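Local coordinates for sister chromatid cohesion protein (PDB 5T8V) that probably loads cohesin onto chromatin, this chain being the C-terminal, helical-repeat part of the loader, at residues L968-F973 against S1023-V1028; L779-V784 against L843-I848; L309-V314 against P419-A424; R511-Y516 against L595-I600. All coordinates share one frame; numbering follows the deposited sequence.

Contact 1 of 4, residues L968-F973 against S1023-V1028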
loop_
_atom_site.group_PDB
_atom_site.type_symbol
_atom_site.label_atom_id
_atom_site.label_comp_id
_atom_site.label_asym_id
_atom_site.label_seq_id
_atom_site.Cartn_x
_atom_site.Cartn_y
_atom_site.Cartn_z
ATOM N N LEU A 968 -44.177 -46.426 25.113
ATOM C CA LEU A 968 -43.187 -46.592 26.171
ATOM C C LEU A 968 -42.274 -47.789 25.947
ATOM O O LEU A 968 -41.063 -47.684 26.161
ATOM C CB LEU A 968 -43.887 -46.733 27.527
ATOM C CG LEU A 968 -43.003 -47.075 28.730
ATOM C CD1 LEU A 968 -41.845 -46.099 28.862
ATOM C CD2 LEU A 968 -43.833 -47.086 30.004
ATOM N N LYS A 969 -42.823 -48.929 25.522
ATOM C CA LYS A 969 -41.984 -50.094 25.259
ATOM C C LYS A 969 -41.038 -49.851 24.089
ATOM O O LYS A 969 -39.943 -50.426 24.052
ATOM C CB LYS A 969 -42.857 -51.322 24.993
ATOM C CG LYS A 969 -43.619 -51.825 26.215
ATOM C CD LYS A 969 -44.367 -53.118 25.917
ATOM C CE LYS A 969 -45.220 -53.554 27.101
ATOM N NZ LYS A 969 -46.408 -52.677 27.293
ATOM N N ILE A 970 -41.434 -49.007 23.134
ATOM C CA ILE A 970 -40.565 -48.706 22.000
ATOM C C ILE A 970 -39.318 -47.965 22.465
ATOM O O ILE A 970 -38.217 -48.196 21.952
ATOM C CB ILE A 970 -41.338 -47.905 20.935
ATOM C CG1 ILE A 970 -42.415 -48.789 20.297
ATOM C CG2 ILE A 970 -40.383 -47.360 19.865
ATOM C CD1 ILE A 970 -43.324 -48.062 19.316
ATOM N N ARG A 971 -39.467 -47.056 23.430
ATOM C CA ARG A 971 -38.304 -46.352 23.961
ATOM C C ARG A 971 -37.427 -47.293 24.778
ATOM O O ARG A 971 -36.193 -47.246 24.683
ATOM C CB ARG A 971 -38.756 -45.152 24.794
ATOM C CG ARG A 971 -39.573 -44.140 23.997
ATOM C CD ARG A 971 -39.893 -42.882 24.793
ATOM N NE ARG A 971 -40.829 -43.133 25.884
ATOM C CZ ARG A 971 -41.460 -42.180 26.565
ATOM N NH1 ARG A 971 -41.261 -40.901 26.269
ATOM N NH2 ARG A 971 -42.294 -42.505 27.543
ATOM N N GLN A 972 -38.047 -48.164 25.579
ATOM C CA GLN A 972 -37.294 -49.210 26.262
ATOM C C GLN A 972 -36.433 -49.986 25.275
ATOM O O GLN A 972 -35.233 -50.187 25.498
ATOM C CB GLN A 972 -38.247 -50.158 26.991
ATOM C CG GLN A 972 -39.041 -49.523 28.116
ATOM C CD GLN A 972 -39.837 -50.545 28.905
ATOM O OE1 GLN A 972 -39.458 -51.714 28.984
ATOM N NE2 GLN A 972 -40.950 -50.112 29.485
ATOM N N PHE A 973 -37.036 -50.431 24.169
ATOM C CA PHE A 973 -36.266 -51.144 23.155
ATOM C C PHE A 973 -35.166 -50.267 22.577
ATOM O O PHE A 973 -34.060 -50.746 22.309
ATOM C CB PHE A 973 -37.170 -51.633 22.029
ATOM C CG PHE A 973 -36.410 -52.007 20.795
ATOM C CD1 PHE A 973 -35.710 -53.197 20.738
ATOM C CD2 PHE A 973 -36.365 -51.155 19.705
ATOM C CE1 PHE A 973 -34.991 -53.540 19.617
ATOM C CE2 PHE A 973 -35.648 -51.494 18.573
ATOM C CZ PHE A 973 -34.962 -52.690 18.529
ATOM N N SER A 1023 -42.130 -54.319 8.707
ATOM C CA SER A 1023 -43.326 -54.635 9.477
ATOM C C SER A 1023 -43.376 -53.878 10.797
ATOM O O SER A 1023 -44.458 -53.738 11.378
ATOM C CB SER A 1023 -43.390 -56.139 9.738
ATOM O OG SER A 1023 -43.243 -56.867 8.531
ATOM N N TRP A 1024 -42.238 -53.391 11.280
ATOM C CA TRP A 1024 -42.173 -52.649 12.528
ATOM C C TRP A 1024 -42.293 -51.155 12.270
ATOM O O TRP A 1024 -42.059 -50.685 11.152
ATOM C CB TRP A 1024 -40.857 -52.948 13.241
ATOM C CG TRP A 1024 -40.678 -54.392 13.582
ATOM C CD1 TRP A 1024 -40.083 -55.349 12.814
ATOM C CD2 TRP A 1024 -41.101 -55.048 14.784
ATOM N NE1 TRP A 1024 -40.108 -56.560 13.463
ATOM C CE2 TRP A 1024 -40.728 -56.402 14.674
ATOM C CE3 TRP A 1024 -41.760 -54.622 15.942
ATOM C CZ2 TRP A 1024 -40.990 -57.331 15.677
ATOM C CZ3 TRP A 1024 -42.019 -55.546 16.936
ATOM C CH2 TRP A 1024 -41.635 -56.885 16.798
ATOM N N PRO A 1025 -42.659 -50.370 13.289
ATOM C CA PRO A 1025 -42.700 -48.913 13.108
ATOM C C PRO A 1025 -41.311 -48.326 12.927
ATOM O O PRO A 1025 -40.310 -49.044 13.015
ATOM C CB PRO A 1025 -43.364 -48.414 14.398
ATOM C CG PRO A 1025 -43.090 -49.476 15.400
ATOM C CD PRO A 1025 -43.085 -50.771 14.642
ATOM N N LEU A 1026 -41.235 -47.019 12.676
ATOM C CA LEU A 1026 -39.947 -46.392 12.409
ATOM C C LEU A 1026 -39.138 -46.209 13.689
ATOM O O LEU A 1026 -37.914 -46.393 13.684
ATOM C CB LEU A 1026 -40.160 -45.048 11.710
ATOM C CG LEU A 1026 -39.043 -44.558 10.785
ATOM C CD1 LEU A 1026 -38.824 -45.520 9.627
ATOM C CD2 LEU A 1026 -39.370 -43.169 10.259
ATOM N N ASP A 1027 -39.804 -45.859 14.793
ATOM C CA ASP A 1027 -39.111 -45.700 16.067
ATOM C C ASP A 1027 -38.435 -46.987 16.518
ATOM O O ASP A 1027 -37.564 -46.942 17.394
ATOM C CB ASP A 1027 -40.089 -45.227 17.144
ATOM C CG ASP A 1027 -40.599 -43.820 16.895
ATOM O OD1 ASP A 1027 -39.913 -43.052 16.186
ATOM O OD2 ASP A 1027 -41.684 -43.481 17.416
ATOM N N VAL A 1028 -38.816 -48.126 15.950
ATOM C CA VAL A 1028 -38.192 -49.409 16.257
ATOM C C VAL A 1028 -37.138 -49.772 15.221
ATOM O O VAL A 1028 -36.036 -50.199 15.567
ATOM C CB VAL A 1028 -39.271 -50.509 16.368
ATOM C CG1 VAL A 1028 -38.635 -51.887 16.529
ATOM C CG2 VAL A 1028 -40.200 -50.214 17.536
#
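Ile970 and Val1028 meet with their side chains crossed at about a right angle, methyl against methyl, CG2 of Ile970 lying 3.7 Å from CG2 of Val1028. In Ile970, CG1 is anti to the carbonyl carbon (chi1 -68°), which leaves CG2 anti to the backbone N; this same CG2 also reaches the aliphatic part of Asp1027, whose CB is 3.5 Å away. The other branch of Ile970 leads to Pro1025, where CD1 comes within 4.2 Å of the ring atom CG, more loosely and at an oblique crossing. Phe973, nearly one turn further on, meets the valine's other methyl, CG1, the two side chains again crossing at about a right angle. Its CE2 is 3.6 Å from Val1028 CG1. This is packing between the N-terminal parts of two helices of the HEAT-repeat array, 969-986 and 1026-1042, with Pro1025 as N-cap residue of the second. Phe973 is additionally covered by Phe1019, Pro1031 and Ala1032, and by Thr956 on helix 940-960. An alanine at Ile970 would probably open a gap between the helices, leaving Val1028 CG2, Asp1027 CB and the Pro1025 ring without their aliphatic mates. Val1028 O lies at the edge of the Phe973 ring, near its plane, 3.3 Å from Phe973 CE2.

Contact 2 of 4, residues L779-V784 against L843-I848; sequences LMVQTV and LQVLMI
Val845 overlaps Val781 and Val784 of the facing helix, crossing each of these side chains at about a right angle. Helices 773-786 and 839-852, two members of the HEAT-repeat superhelix, pass perpendicular to one another here: the segment axes make an angle of 90° and approach to 9.2 Å. The backbones are nearest at Val781 and Val845, whose CA atoms lie 6.2 Å apart. The two segments bury 202 Å² between them, both sides summed.

Val845 gives the patch its centre, and its CB and both methyls each have a neighbour. CG1 sits between the backbone N and the carbonyl carbon (chi1 53°) and faces Val781 CG2 at 3.8 Å. CG2 of Val845 is approached by the methyl end of Met780, with CE 4.3 Å away. The CB of Val845 is itself touched by Val784 CG2 at 4.1 Å. Met822 of helix 808-824 also packs on Val845, and Pro837 on Val781, so the patch continues into neighbouring parts of the fold.

No hydrogen bond crosses between the segments. The polar atoms of Thr783 have partners on their own side: OG1 and N both donate to Leu779 O, from opposite faces of that carbonyl's plane, and Thr783 O accepts from Asn731 ND2 on helix 723-735. Val784 and Ile848 slide past each other in opposite directions, Val784 CG1 lying 4.1 Å from Ile848 CD1.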
loop_
_atom_site.group_PDB
_atom_site.type_symbol
_atom_site.label_atom_id
_atom_site.label_comp_id
_atom_site.label_asym_id
_atom_site.label_seq_id
_atom_site.Cartn_x
_atom_site.Cartn_y
_atom_site.Cartn_z
ATOM N N LEU A 779 -5.750 -18.046 28.809
ATOM C CA LEU A 779 -5.772 -17.719 27.387
ATOM C C LEU A 779 -6.090 -18.948 26.546
ATOM O O LEU A 779 -6.790 -18.851 25.530
ATOM C CB LEU A 779 -4.434 -17.115 26.963
ATOM C CG LEU A 779 -4.115 -15.712 27.488
ATOM C CD1 LEU A 779 -2.710 -15.309 27.070
ATOM C CD2 LEU A 779 -5.127 -14.687 27.000
ATOM N N MET A 780 -5.585 -20.114 26.952
ATOM C CA MET A 780 -5.907 -21.340 26.230
ATOM C C MET A 780 -7.391 -21.664 26.345
ATOM O O MET A 780 -8.056 -21.945 25.341
ATOM C CB MET A 780 -5.060 -22.496 26.761
ATOM C CG MET A 780 -3.568 -22.313 26.544
ATOM S SD MET A 780 -2.611 -23.742 27.068
ATOM C CE MET A 780 -3.033 -24.907 25.785
ATOM N N VAL A 781 -7.930 -21.620 27.566
ATOM C CA VAL A 781 -9.347 -21.917 27.767
ATOM C C VAL A 781 -10.204 -20.995 26.910
ATOM O O VAL A 781 -11.101 -21.446 26.187
ATOM C CB VAL A 781 -9.712 -21.803 29.259
ATOM C CG1 VAL A 781 -11.206 -22.010 29.468
ATOM C CG2 VAL A 781 -8.929 -22.818 30.074
ATOM N N GLN A 782 -9.945 -19.689 26.980
ATOM C CA GLN A 782 -10.693 -18.746 26.156
ATOM C C GLN A 782 -10.549 -19.075 24.678
ATOM O O GLN A 782 -11.522 -18.993 23.917
ATOM C CB GLN A 782 -10.223 -17.318 26.428
ATOM C CG GLN A 782 -10.800 -16.697 27.692
ATOM C CD GLN A 782 -10.436 -15.229 27.847
ATOM O OE1 GLN A 782 -10.024 -14.794 28.922
ATOM N NE2 GLN A 782 -10.594 -14.456 26.775
ATOM N N THR A 783 -9.344 -19.457 24.250
ATOM C CA THR A 783 -9.112 -19.712 22.832
ATOM C C THR A 783 -9.913 -20.914 22.343
ATOM O O THR A 783 -10.528 -20.859 21.273
ATOM C CB THR A 783 -7.619 -19.918 22.573
ATOM O OG1 THR A 783 -6.892 -18.767 23.023
ATOM C CG2 THR A 783 -7.349 -20.129 21.083
ATOM N N VAL A 784 -9.921 -22.011 23.105
ATOM C CA VAL A 784 -10.658 -23.193 22.663
ATOM C C VAL A 784 -12.158 -22.967 22.799
ATOM O O VAL A 784 -12.948 -23.437 21.972
ATOM C CB VAL A 784 -10.198 -24.446 23.435
ATOM C CG1 VAL A 784 -8.689 -24.618 23.322
ATOM C CG2 VAL A 784 -10.631 -24.388 24.896
ATOM N N LEU A 843 -12.105 -28.034 31.411
ATOM C CA LEU A 843 -12.126 -29.442 31.047
ATOM C C LEU A 843 -12.190 -29.640 29.541
ATOM O O LEU A 843 -11.775 -30.697 29.054
ATOM C CB LEU A 843 -13.306 -30.135 31.726
ATOM C CG LEU A 843 -13.207 -30.144 33.253
ATOM C CD1 LEU A 843 -14.531 -30.542 33.863
ATOM C CD2 LEU A 843 -12.103 -31.080 33.722
ATOM N N GLN A 844 -12.688 -28.656 28.790
ATOM C CA GLN A 844 -12.672 -28.791 27.338
ATOM C C GLN A 844 -11.251 -28.808 26.785
ATOM O O GLN A 844 -10.989 -29.484 25.784
ATOM C CB GLN A 844 -13.483 -27.667 26.689
ATOM C CG GLN A 844 -14.988 -27.880 26.758
ATOM C CD GLN A 844 -15.415 -29.203 26.146
ATOM O OE1 GLN A 844 -15.851 -30.113 26.850
ATOM N NE2 GLN A 844 -15.277 -29.319 24.830
ATOM N N VAL A 845 -10.327 -28.088 27.417
ATOM C CA VAL A 845 -8.932 -28.098 26.977
ATOM C C VAL A 845 -8.165 -29.255 27.610
ATOM O O VAL A 845 -7.322 -29.880 26.956
ATOM C CB VAL A 845 -8.259 -26.737 27.270
ATOM C CG1 VAL A 845 -8.419 -26.333 28.719
ATOM C CG2 VAL A 845 -6.778 -26.769 26.897
ATOM N N LEU A 846 -8.439 -29.566 28.879
ATOM C CA LEU A 846 -7.845 -30.759 29.474
ATOM C C LEU A 846 -8.192 -32.004 28.671
ATOM O O LEU A 846 -7.377 -32.929 28.568
ATOM C CB LEU A 846 -8.313 -30.918 30.921
ATOM C CG LEU A 846 -7.588 -30.072 31.967
ATOM C CD1 LEU A 846 -8.289 -30.169 33.312
ATOM C CD2 LEU A 846 -6.139 -30.517 32.091
ATOM N N MET A 847 -9.392 -32.038 28.092
ATOM C CA MET A 847 -9.817 -33.161 27.267
ATOM C C MET A 847 -8.855 -33.380 26.103
ATOM O O MET A 847 -8.289 -34.468 25.935
ATOM C CB MET A 847 -11.236 -32.886 26.764
ATOM C CG MET A 847 -11.881 -33.983 25.948
ATOM S SD MET A 847 -13.513 -33.435 25.409
ATOM C CE MET A 847 -14.125 -34.894 24.578
ATOM N N ILE A 848 -8.658 -32.343 25.287
ATOM C CA ILE A 848 -7.791 -32.462 24.121
ATOM C C ILE A 848 -6.339 -32.669 24.533
ATOM O O ILE A 848 -5.568 -33.305 23.804
ATOM C CB ILE A 848 -7.955 -31.232 23.209
ATOM C CG1 ILE A 848 -7.697 -29.937 23.991
ATOM C CG2 ILE A 848 -9.347 -31.243 22.582
ATOM C CD1 ILE A 848 -8.003 -28.667 23.228
#

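Contact 3 of 4, residues L309-V314 against P419-A424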
loop_
_atom_site.group_PDB
_atom_site.type_symbol
_atom_site.label_atom_id
_atom_site.label_comp_id
_atom_site.label_asym_id
_atom_site.label_seq_id
_atom_site.Cartn_x
_atom_site.Cartn_y
_atom_site.Cartn_z
ATOM N N LEU A 309 19.000 31.499 -7.302
ATOM C CA LEU A 309 18.822 32.533 -8.315
ATOM C C LEU A 309 17.410 32.501 -8.883
ATOM O O LEU A 309 16.761 33.542 -9.003
ATOM C CB LEU A 309 19.850 32.374 -9.435
ATOM C CG LEU A 309 19.658 33.350 -10.605
ATOM C CD1 LEU A 309 19.781 34.793 -10.130
ATOM C CD2 LEU A 309 20.644 33.067 -11.715
ATOM N N ILE A 310 16.925 31.316 -9.254
ATOM C CA ILE A 310 15.558 31.186 -9.758
ATOM C C ILE A 310 14.580 31.849 -8.797
ATOM O O ILE A 310 13.790 32.724 -9.179
ATOM C CB ILE A 310 15.213 29.701 -9.976
ATOM C CG1 ILE A 310 16.016 29.127 -11.148
ATOM C CG2 ILE A 310 13.710 29.509 -10.194
ATOM C CD1 ILE A 310 15.623 29.664 -12.518
ATOM N N MET A 311 14.631 31.448 -7.525
ATOM C CA MET A 311 13.703 32.010 -6.552
ATOM C C MET A 311 13.861 33.522 -6.456
ATOM O O MET A 311 12.865 34.255 -6.435
ATOM C CB MET A 311 13.916 31.347 -5.193
ATOM C CG MET A 311 13.741 29.836 -5.238
ATOM S SD MET A 311 14.125 29.035 -3.680
ATOM C CE MET A 311 12.709 29.538 -2.743
ATOM N N ARG A 312 15.103 34.009 -6.430
ATOM C CA ARG A 312 15.332 35.451 -6.400
ATOM C C ARG A 312 14.646 36.144 -7.570
ATOM O O ARG A 312 13.993 37.179 -7.397
ATOM C CB ARG A 312 16.832 35.747 -6.412
ATOM C CG ARG A 312 17.503 35.593 -5.061
ATOM C CD ARG A 312 18.848 36.299 -5.035
ATOM N NE ARG A 312 18.714 37.736 -5.244
ATOM C CZ ARG A 312 19.738 38.581 -5.296
ATOM N NH1 ARG A 312 20.980 38.136 -5.156
ATOM N NH2 ARG A 312 19.520 39.875 -5.490
ATOM N N LEU A 313 14.790 35.588 -8.775
ATOM C CA LEU A 313 14.112 36.152 -9.937
ATOM C C LEU A 313 12.605 36.164 -9.734
ATOM O O LEU A 313 11.921 37.104 -10.157
ATOM C CB LEU A 313 14.468 35.360 -11.197
ATOM C CG LEU A 313 15.937 35.334 -11.626
ATOM C CD1 LEU A 313 16.075 34.617 -12.961
ATOM C CD2 LEU A 313 16.512 36.734 -11.710
ATOM N N VAL A 314 12.067 35.129 -9.088
ATOM C CA VAL A 314 10.633 35.120 -8.820
ATOM C C VAL A 314 10.254 36.226 -7.840
ATOM O O VAL A 314 9.140 36.757 -7.907
ATOM C CB VAL A 314 10.190 33.739 -8.307
ATOM C CG1 VAL A 314 8.713 33.761 -7.904
ATOM C CG2 VAL A 314 10.434 32.682 -9.368
ATOM N N PRO A 419 11.350 32.367 5.683
ATOM C CA PRO A 419 10.814 33.677 5.269
ATOM C C PRO A 419 11.727 34.436 4.325
ATOM O O PRO A 419 11.264 35.374 3.666
ATOM C CB PRO A 419 10.633 34.422 6.599
ATOM C CG PRO A 419 11.542 33.734 7.557
ATOM C CD PRO A 419 11.567 32.299 7.138
ATOM N N ASP A 420 13.008 34.069 4.241
ATOM C CA ASP A 420 13.905 34.683 3.268
ATOM C C ASP A 420 13.553 34.304 1.839
ATOM O O ASP A 420 14.031 34.956 0.904
ATOM C CB ASP A 420 15.352 34.271 3.540
ATOM C CG ASP A 420 15.907 34.888 4.800
ATOM O OD1 ASP A 420 15.112 35.368 5.634
ATOM O OD2 ASP A 420 17.145 34.887 4.959
ATOM N N TRP A 421 12.734 33.272 1.647
ATOM C CA TRP A 421 12.518 32.677 0.328
ATOM C C TRP A 421 11.032 32.419 0.112
ATOM O O TRP A 421 10.596 31.273 -0.033
ATOM C CB TRP A 421 13.332 31.393 0.193
ATOM C CG TRP A 421 14.805 31.628 0.273
ATOM C CD1 TRP A 421 15.618 31.391 1.341
ATOM C CD2 TRP A 421 15.643 32.163 -0.760
ATOM N NE1 TRP A 421 16.912 31.741 1.038
ATOM C CE2 TRP A 421 16.954 32.217 -0.246
ATOM C CE3 TRP A 421 15.413 32.601 -2.069
ATOM C CZ2 TRP A 421 18.030 32.688 -0.995
ATOM C CZ3 TRP A 421 16.484 33.068 -2.810
ATOM C CH2 TRP A 421 17.775 33.108 -2.271
ATOM N N PRO A 422 10.219 33.480 0.073
ATOM C CA PRO A 422 8.773 33.291 -0.130
ATOM C C PRO A 422 8.399 32.741 -1.498
ATOM O O PRO A 422 7.240 32.348 -1.684
ATOM C CB PRO A 422 8.202 34.701 0.077
ATOM C CG PRO A 422 9.342 35.621 -0.161
ATOM C CD PRO A 422 10.562 34.891 0.311
ATOM N N ALA A 423 9.325 32.692 -2.455
ATOM C CA ALA A 423 9.017 32.126 -3.762
ATOM C C ALA A 423 8.960 30.605 -3.750
ATOM O O ALA A 423 8.483 30.013 -4.724
ATOM C CB ALA A 423 10.046 32.588 -4.793
ATOM N N ALA A 424 9.433 29.962 -2.682
ATOM C CA ALA A 424 9.337 28.510 -2.590
ATOM C C ALA A 424 7.884 28.058 -2.618
ATOM O O ALA A 424 7.523 27.127 -3.347
ATOM C CB ALA A 424 10.020 28.016 -1.313
#
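Met311 and Trp421 make the dense part of this contact, their side chains crossing at about a right angle. Together with Ala423 they supply most of the 306 Å² buried. Met311 CB lies 3.7 Å from Trp421 CE3, and the sulfur forms a Met-aromatic contact of oblique placing, SD being 4.9 Å from the centroid of the six-membered ring of Trp421 and 43° off its normal. The methionine chain then bends at chi3 (73°), which carries CE to Trp421 CB at 3.5 Å and to the methyl of Ala424. Ala423 CB fits against Val314 CG1 at 3.6 Å and near Met311 O.

Arg312 adds a smaller share, 26 Å², through CG, 3.5 Å from Trp421 CZ3. Its chain leads on to Asp259 of helix 247-267, with which NH1 forms a salt bridge. All six touching residues are buried, so the contact has no solvent side. An alanine at Trp421 would probably open a gap beside Met311 CB and SD and leave Arg312 CG without its aromatic neighbour.

The contact joins helix 305-315 to the turn leading into helix 423-440 of the repeat array, where Gln315 OE1 accepts a hydrogen bond from Ala423 N. Between the two segments themselves there is no hydrogen bond, so their cohesion rests on dispersion and the sulfur-aromatic contact, while the arginine's charge is met by Asp259.

Contact 4 of 4, residues R511-Y516 against L595-I600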
loop_
_atom_site.group_PDB
_atom_site.type_symbol
_atom_site.label_atom_id
_atom_site.label_comp_id
_atom_site.label_asym_id
_atom_site.label_seq_id
_atom_site.Cartn_x
_atom_site.Cartn_y
_atom_site.Cartn_z
ATOM N N ARG A 511 3.212 41.105 9.930
ATOM C CA ARG A 511 4.003 42.123 10.608
ATOM C C ARG A 511 5.265 41.527 11.220
ATOM O O ARG A 511 6.364 42.057 11.039
ATOM C CB ARG A 511 3.159 42.797 11.688
ATOM C CG ARG A 511 3.838 43.978 12.369
ATOM C CD ARG A 511 3.727 45.249 11.545
ATOM N NE ARG A 511 3.296 46.367 12.381
ATOM C CZ ARG A 511 4.114 47.208 13.003
ATOM N NH1 ARG A 511 5.429 47.083 12.885
ATOM N NH2 ARG A 511 3.612 48.185 13.745
ATOM N N ALA A 512 5.121 40.426 11.960
ATOM C CA ALA A 512 6.269 39.837 12.644
ATOM C C ALA A 512 7.321 39.369 11.647
ATOM O O ALA A 512 8.519 39.623 11.823
ATOM C CB ALA A 512 5.816 38.676 13.529
ATOM N N THR A 513 6.889 38.677 10.589
ATOM C CA THR A 513 7.829 38.211 9.576
ATOM C C THR A 513 8.582 39.382 8.957
ATOM O O THR A 513 9.812 39.348 8.825
ATOM C CB THR A 513 7.087 37.419 8.499
ATOM O OG1 THR A 513 6.343 36.359 9.109
ATOM C CG2 THR A 513 8.064 36.825 7.497
ATOM N N LEU A 514 7.858 40.439 8.584
ATOM C CA LEU A 514 8.507 41.574 7.937
ATOM C C LEU A 514 9.455 42.293 8.889
ATOM O O LEU A 514 10.522 42.756 8.474
ATOM C CB LEU A 514 7.453 42.536 7.392
ATOM C CG LEU A 514 6.801 42.086 6.084
ATOM C CD1 LEU A 514 5.570 42.928 5.779
ATOM C CD2 LEU A 514 7.795 42.169 4.935
ATOM N N GLU A 515 9.088 42.401 10.167
ATOM C CA GLU A 515 9.971 43.057 11.126
ATOM C C GLU A 515 11.228 42.231 11.365
ATOM O O GLU A 515 12.319 42.787 11.537
ATOM C CB GLU A 515 9.228 43.302 12.441
ATOM C CG GLU A 515 8.102 44.322 12.332
ATOM C CD GLU A 515 8.605 45.727 12.065
ATOM O OE1 GLU A 515 9.833 45.949 12.142
ATOM O OE2 GLU A 515 7.771 46.611 11.773
ATOM N N TYR A 516 11.096 40.905 11.373
ATOM C CA TYR A 516 12.268 40.045 11.486
ATOM C C TYR A 516 13.195 40.242 10.293
ATOM O O TYR A 516 14.381 40.570 10.452
ATOM C CB TYR A 516 11.829 38.584 11.602
ATOM C CG TYR A 516 12.976 37.602 11.632
ATOM C CD1 TYR A 516 13.756 37.446 12.772
ATOM C CD2 TYR A 516 13.277 36.826 10.521
ATOM C CE1 TYR A 516 14.806 36.546 12.803
ATOM C CE2 TYR A 516 14.327 35.922 10.542
ATOM C CZ TYR A 516 15.087 35.787 11.685
ATOM O OH TYR A 516 16.130 34.890 11.705
ATOM N N LEU A 595 7.573 30.577 13.178
ATOM C CA LEU A 595 6.194 30.191 13.458
ATOM C C LEU A 595 5.214 31.086 12.713
ATOM O O LEU A 595 4.220 30.604 12.160
ATOM C CB LEU A 595 5.918 30.234 14.963
ATOM C CG LEU A 595 4.481 29.923 15.395
ATOM C CD1 LEU A 595 3.999 28.601 14.820
ATOM C CD2 LEU A 595 4.386 29.897 16.906
ATOM N N SER A 596 5.477 32.394 12.685
ATOM C CA SER A 596 4.601 33.316 11.971
ATOM C C SER A 596 4.484 32.928 10.505
ATOM O O SER A 596 3.382 32.692 9.988
ATOM C CB SER A 596 5.129 34.745 12.108
ATOM O OG SER A 596 5.136 35.154 13.462
ATOM N N TYR A 597 5.621 32.847 9.814
ATOM C CA TYR A 597 5.589 32.526 8.394
ATOM C C TYR A 597 4.973 31.156 8.148
ATOM O O TYR A 597 4.277 30.962 7.146
ATOM C CB TYR A 597 7.000 32.598 7.807
ATOM C CG TYR A 597 7.021 32.414 6.310
ATOM C CD1 TYR A 597 6.458 33.365 5.467
ATOM C CD2 TYR A 597 7.591 31.289 5.739
ATOM C CE1 TYR A 597 6.465 33.199 4.101
ATOM C CE2 TYR A 597 7.604 31.116 4.371
ATOM C CZ TYR A 597 7.037 32.074 3.557
ATOM O OH TYR A 597 7.048 31.906 2.191
ATOM N N SER A 598 5.200 30.199 9.050
ATOM C CA SER A 598 4.592 28.883 8.887
ATOM C C SER A 598 3.073 28.965 8.993
ATOM O O SER A 598 2.353 28.320 8.221
ATOM C CB SER A 598 5.154 27.916 9.927
ATOM O OG SER A 598 6.569 27.853 9.852
ATOM N N ILE A 599 2.568 29.752 9.945
ATOM C CA ILE A 599 1.128 29.977 10.034
ATOM C C ILE A 599 0.609 30.567 8.731
ATOM O O ILE A 599 -0.431 30.146 8.212
ATOM C CB ILE A 599 0.807 30.881 11.239
ATOM C CG1 ILE A 599 1.065 30.129 12.545
ATOM C CG2 ILE A 599 -0.640 31.349 11.203
ATOM C CD1 ILE A 599 1.294 31.036 13.737
ATOM N N ILE A 600 1.323 31.549 8.179
ATOM C CA ILE A 600 0.931 32.101 6.885
ATOM C C ILE A 600 0.875 31.001 5.832
ATOM O O ILE A 600 -0.045 30.957 5.005
ATOM C CB ILE A 600 1.890 33.236 6.481
ATOM C CG1 ILE A 600 1.716 34.423 7.433
ATOM C CG2 ILE A 600 1.636 33.672 5.036
ATOM C CD1 ILE A 600 2.759 35.494 7.284
#
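Thr513 is the residue through which helix 509-520 leans most on helix 590-602, and its contacts are of the van der Waals kind. OG1, anti to the carbonyl carbon (chi1 -55°), lies 3.6 Å from Ser596 CB and 4.1 Å from Ile600 CD1. CG2 of Thr513 lies near the Tyr597 ring, set obliquely to it. Beside it, Ala512 CB meets Ser596 OG at 3.6 Å. The segment axes come within 8.9 Å, at 133° between their N-to-C directions; a roughly antiparallel, inclined pairing of this sort belongs to the helical-repeat architecture of the chain.

Hydrogen bonds of the two hydroxyls form within each helix, not between the helices. Thr513 OG1 bonds to Pro509 O and Ser596 OG to Gln592 O, each hydroxyl reaching back one turn to a carbonyl of its own helix.

The ionic interaction likewise stays on one side and off the interface, a salt bridge between Arg511 NH1 and Glu515 OE2, one turn apart along helix 509-520; Arg511 also makes a cation-pi contact with Trp506.

Although two buried hydroxyls lie at the interface, both are already engaged by main-chain carbonyls. Their oxygens therefore meet carbon across the contact while their hydrogen bonds are spent on Pro509 O and Gln592 O, and the 154 Å² buried here is a van der Waals contact with no directional bond across it.

Contacts 3 and 4 belong to one continuous core: their centres are 16 Å apart, and the segment 419-424 touches both segments of contact 4. Pro422 CA packs against Tyr597 OH, and Pro419 CB lies 3.6 Å from Thr513 CG2. Contact 2 is separate, its centre 70 Å from that of contact 3 and on the opposite side of the chain's centre. Contact 1 is 40 Å from contact 2 and 100 Å from contact 3, centre to centre. All four close in series along the chain, with none enclosing another, as expected of an elongated helical-repeat array built from successive local packings. No ligand or active site links them.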